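Local coordinates for nucleotidyl transferase AbiEii/AbiGii toxin family protein (Mycobacterium tuberculosis, PDB 6Y56), which probably acts as the nucleotidyltransferase toxin of a toxin-antitoxin system, with the acceptor stems of tRNA as its likely target, at residues G50-R55 and R64-L69. Numbering follows the deposited sequence.
Sequences GGTSLR and RFSTDL
G51, in the first turn of its helix, passes close to the end of R64, whose NH2 stops 4.1 Å from the glycine CA. The R64 chain runs fully extended from CG to NE and on along its own segment toward G51; NH2 forms a salt bridge with D185, while NH1 makes a weak bond to F65 O.

T52 carries the centre of the contact. With its OG1 anti to the carbonyl carbon (chi1 -51°), the hydroxyl reaches between S66 and D68. It donates to the carbonyl oxygen D68 O; at 2.4 Å from T52 OG1 this bond is so short that its exact length is doubtful. The hydroxyl of S66 lies 2.7 Å from T52 OG1. The T52 amide, in the first turn, donates to a water 3.0 Å from its N, and that water makes a weak bond to D68 OD1. T52 CG2 meets L69 CD2 at 3.9 Å.

One turn on, R55 bends at chi2 (70°), laying CD 3.3 Å from R64 O. F65 CD1 sits 3.7 Å above one face of the R55 guanidinium, toward its rim, with ring and guanidinium planes 42° apart. R55 NH2 also pairs with D25.

The GGTS sequence at the helix start, followed by the aspartate pair D68 and D70, resembles the signature of the nucleotidyltransferase fold, where such acidic residues usually bind metal; the T52 bonds therefore tie the helix start to the probable active-site strand. Strand 68-72 lies between strands 47-49 and 125-129, while helix 19-38 packs against T52 and F65, and helix 180-189 against L54 and R64.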
ATOM      1  N   GLY A  50      -1.041  -1.733   1.864  1.00 13.24           N
ATOM      2  CA  GLY A  50      -0.414  -0.716   1.049  1.00 13.24           C
ATOM      3  C   GLY A  50      -1.360   0.376   0.584  1.00 13.96           C
ATOM      4  O   GLY A  50      -2.549   0.423   0.906  1.00 13.04           O
ATOM      5  N   GLY A  51      -0.794   1.271  -0.228  1.00 13.34           N
ATOM      6  CA  GLY A  51      -1.539   2.429  -0.696  1.00 13.77           C
ATOM      7  C   GLY A  51      -2.762   2.077  -1.516  1.00 14.16           C
ATOM      8  O   GLY A  51      -3.737   2.822  -1.520  1.00 14.26           O
ATOM      9  N   THR A  52      -2.740   0.947  -2.217  1.00 13.43           N
ATOM     10  CA  THR A  52      -3.917   0.608  -3.001  1.00 13.19           C
ATOM     11  C   THR A  52      -5.053   0.094  -2.131  1.00 12.62           C
ATOM     12  O   THR A  52      -6.220   0.327  -2.460  1.00 12.40           O
ATOM     13  CB  THR A  52      -3.551  -0.351  -4.129  1.00 13.86           C
ATOM     14  OG1 THR A  52      -2.444   0.221  -4.838  1.00 15.06           O
ATOM     15  CG2 THR A  52      -4.726  -0.554  -5.104  1.00 14.63           C
ATOM     16  N   SER A  53      -4.744  -0.563  -1.007  1.00 12.23           N
ATOM     17  CA  SER A  53      -5.815  -0.901  -0.079  1.00 12.49           C
ATOM     18  C   SER A  53      -6.436   0.361   0.497  1.00 13.11           C
ATOM     19  O   SER A  53      -7.654   0.425   0.707  1.00 13.22           O
ATOM     20  CB  SER A  53      -5.329  -1.856   1.015  1.00 12.06           C
ATOM     21  OG  SER A  53      -4.525  -1.211   1.989  1.00 13.34           O
ATOM     22  N   LEU A  54      -5.619   1.396   0.710  1.00 12.04           N
ATOM     23  CA  LEU A  54      -6.142   2.673   1.174  1.00 15.09           C
ATOM     24  C   LEU A  54      -7.094   3.269   0.147  1.00 13.32           C
ATOM     25  O   LEU A  54      -8.191   3.725   0.498  1.00 14.44           O
ATOM     26  CB  LEU A  54      -4.974   3.616   1.472  1.00 14.85           C
ATOM     27  CG  LEU A  54      -5.197   5.007   2.045  1.00 18.97           C
ATOM     28  CD1 LEU A  54      -5.698   4.922   3.479  1.00 22.25           C
ATOM     29  CD2 LEU A  54      -3.891   5.805   1.953  1.00 18.16           C
ATOM     30  N   ARG A  55      -6.714   3.224  -1.132  1.00 13.19           N
ATOM     31  CA  ARG A  55      -7.587   3.689  -2.204  1.00 12.57           C
ATOM     32  C   ARG A  55      -8.881   2.883  -2.260  1.00 13.62           C
ATOM     33  O   ARG A  55      -9.977   3.451  -2.287  1.00 13.50           O
ATOM     34  CB  ARG A  55      -6.856   3.593  -3.542  1.00 13.21           C
ATOM     35  CG  ARG A  55      -7.789   3.574  -4.735  1.00 16.23           C
ATOM     36  CD  ARG A  55      -8.471   4.908  -4.984  1.00 15.23           C
ATOM     37  NE  ARG A  55      -9.370   4.771  -6.126  1.00 15.53           N
ATOM     38  CZ  ARG A  55      -9.731   5.754  -6.944  1.00 17.51           C
ATOM     39  NH1 ARG A  55      -9.304   7.000  -6.747  1.00 18.34           N
ATOM     40  NH2 ARG A  55     -10.539   5.484  -7.964  1.00 17.29           N
ATOM     41  N   ARG A  64      -5.899   9.188  -4.389  1.00 16.34           N
ATOM     42  CA  ARG A  64      -5.232   9.055  -5.671  1.00 15.79           C
ATOM     43  C   ARG A  64      -5.435   7.654  -6.248  1.00 14.23           C
ATOM     44  O   ARG A  64      -5.733   6.682  -5.546  1.00 14.41           O
ATOM     45  CB  ARG A  64      -3.728   9.259  -5.487  1.00 14.45           C
ATOM     46  CG  ARG A  64      -3.110   8.223  -4.548  1.00 14.16           C
ATOM     47  CD  ARG A  64      -1.591   8.366  -4.463  1.00 15.81           C
ATOM     48  NE  ARG A  64      -0.975   7.362  -3.593  1.00 13.55           N
ATOM     49  CZ  ARG A  64      -0.478   6.201  -4.014  1.00 14.62           C
ATOM     50  NH1 ARG A  64      -0.513   5.879  -5.301  1.00 13.68           N
ATOM     51  NH2 ARG A  64       0.046   5.358  -3.142  1.00 16.54           N
ATOM     52  N   PHE A  65      -5.245   7.551  -7.553  1.00 12.69           N
ATOM     53  CA  PHE A  65      -5.033   6.236  -8.128  1.00 13.24           C
ATOM     54  C   PHE A  65      -3.731   5.657  -7.580  1.00 13.50           C
ATOM     55  O   PHE A  65      -2.813   6.382  -7.181  1.00 13.17           O
ATOM     56  CB  PHE A  65      -4.948   6.344  -9.651  1.00 14.60           C
ATOM     57  CG  PHE A  65      -6.259   6.680 -10.322  1.00 13.95           C
ATOM     58  CD1 PHE A  65      -7.383   5.909 -10.084  1.00 14.57           C
ATOM     59  CD2 PHE A  65      -6.355   7.759 -11.206  1.00 15.33           C
ATOM     60  CE1 PHE A  65      -8.593   6.193 -10.709  1.00 16.01           C
ATOM     61  CE2 PHE A  65      -7.574   8.042 -11.839  1.00 16.73           C
ATOM     62  CZ  PHE A  65      -8.681   7.263 -11.585  1.00 16.97           C
ATOM     63  N   SER A  66      -3.653   4.331  -7.549  1.00 14.28           N
ATOM     64  CA  SER A  66      -2.492   3.642  -7.002  1.00 13.96           C
ATOM     65  C   SER A  66      -2.248   2.399  -7.843  1.00 15.16           C
ATOM     66  O   SER A  66      -3.184   1.633  -8.102  1.00 16.58           O
ATOM     67  CB  SER A  66      -2.769   3.277  -5.540  1.00 16.22           C
ATOM     68  OG  SER A  66      -1.616   2.807  -4.876  1.00 17.97           O
ATOM     69  N   THR A  67      -1.001   2.202  -8.270  1.00 13.62           N
ATOM     70  CA  THR A  67      -0.700   1.281  -9.362  1.00 16.75           C
ATOM     71  C   THR A  67      -0.171  -0.061  -8.895  1.00 20.14           C
ATOM     72  O   THR A  67       0.066  -0.943  -9.734  1.00 21.27           O
ATOM     73  CB  THR A  67       0.349   1.882 -10.298  1.00 16.31           C
ATOM     74  OG1 THR A  67       1.595   1.998  -9.594  1.00 17.85           O
ATOM     75  CG2 THR A  67      -0.091   3.249 -10.801  1.00 18.07           C
ATOM     76  N   ASP A  68       0.074  -0.224  -7.609  1.00 15.85           N
ATOM     77  CA  ASP A  68       0.599  -1.481  -7.119  1.00 18.30           C
ATOM     78  C   ASP A  68      -0.478  -2.244  -6.365  1.00 17.58           C
ATOM     79  O   ASP A  68      -1.498  -1.697  -5.944  1.00 22.71           O
ATOM     80  CB  ASP A  68       1.876  -1.299  -6.282  1.00 20.07           C
ATOM     81  CG  ASP A  68       1.754  -0.236  -5.192  1.00 26.76           C
ATOM     82  OD1 ASP A  68       0.766   0.537  -5.153  1.00 24.96           O
ATOM     83  OD2 ASP A  68       2.692  -0.168  -4.357  1.00 30.48           O
ATOM     84  N   LEU A  69      -0.289  -3.540  -6.275  1.00 15.80           N
ATOM     85  CA  LEU A  69      -1.088  -4.372  -5.399  1.00 15.45           C
ATOM     86  C   LEU A  69      -0.124  -5.008  -4.418  1.00 16.42           C
ATOM     87  O   LEU A  69       0.828  -5.674  -4.833  1.00 20.10           O
ATOM     88  CB  LEU A  69      -1.832  -5.432  -6.204  1.00 17.15           C
ATOM     89  CG  LEU A  69      -2.998  -4.889  -7.040  1.00 18.85           C
ATOM     90  CD1 LEU A  69      -3.578  -5.986  -7.908  1.00 19.09           C
ATOM     91  CD2 LEU A  69      -4.094  -4.289  -6.157  1.00 18.00           C
TER
HETATM   92  O   HOH W   1      -0.200  -0.612  -2.597  1.00 18.84           O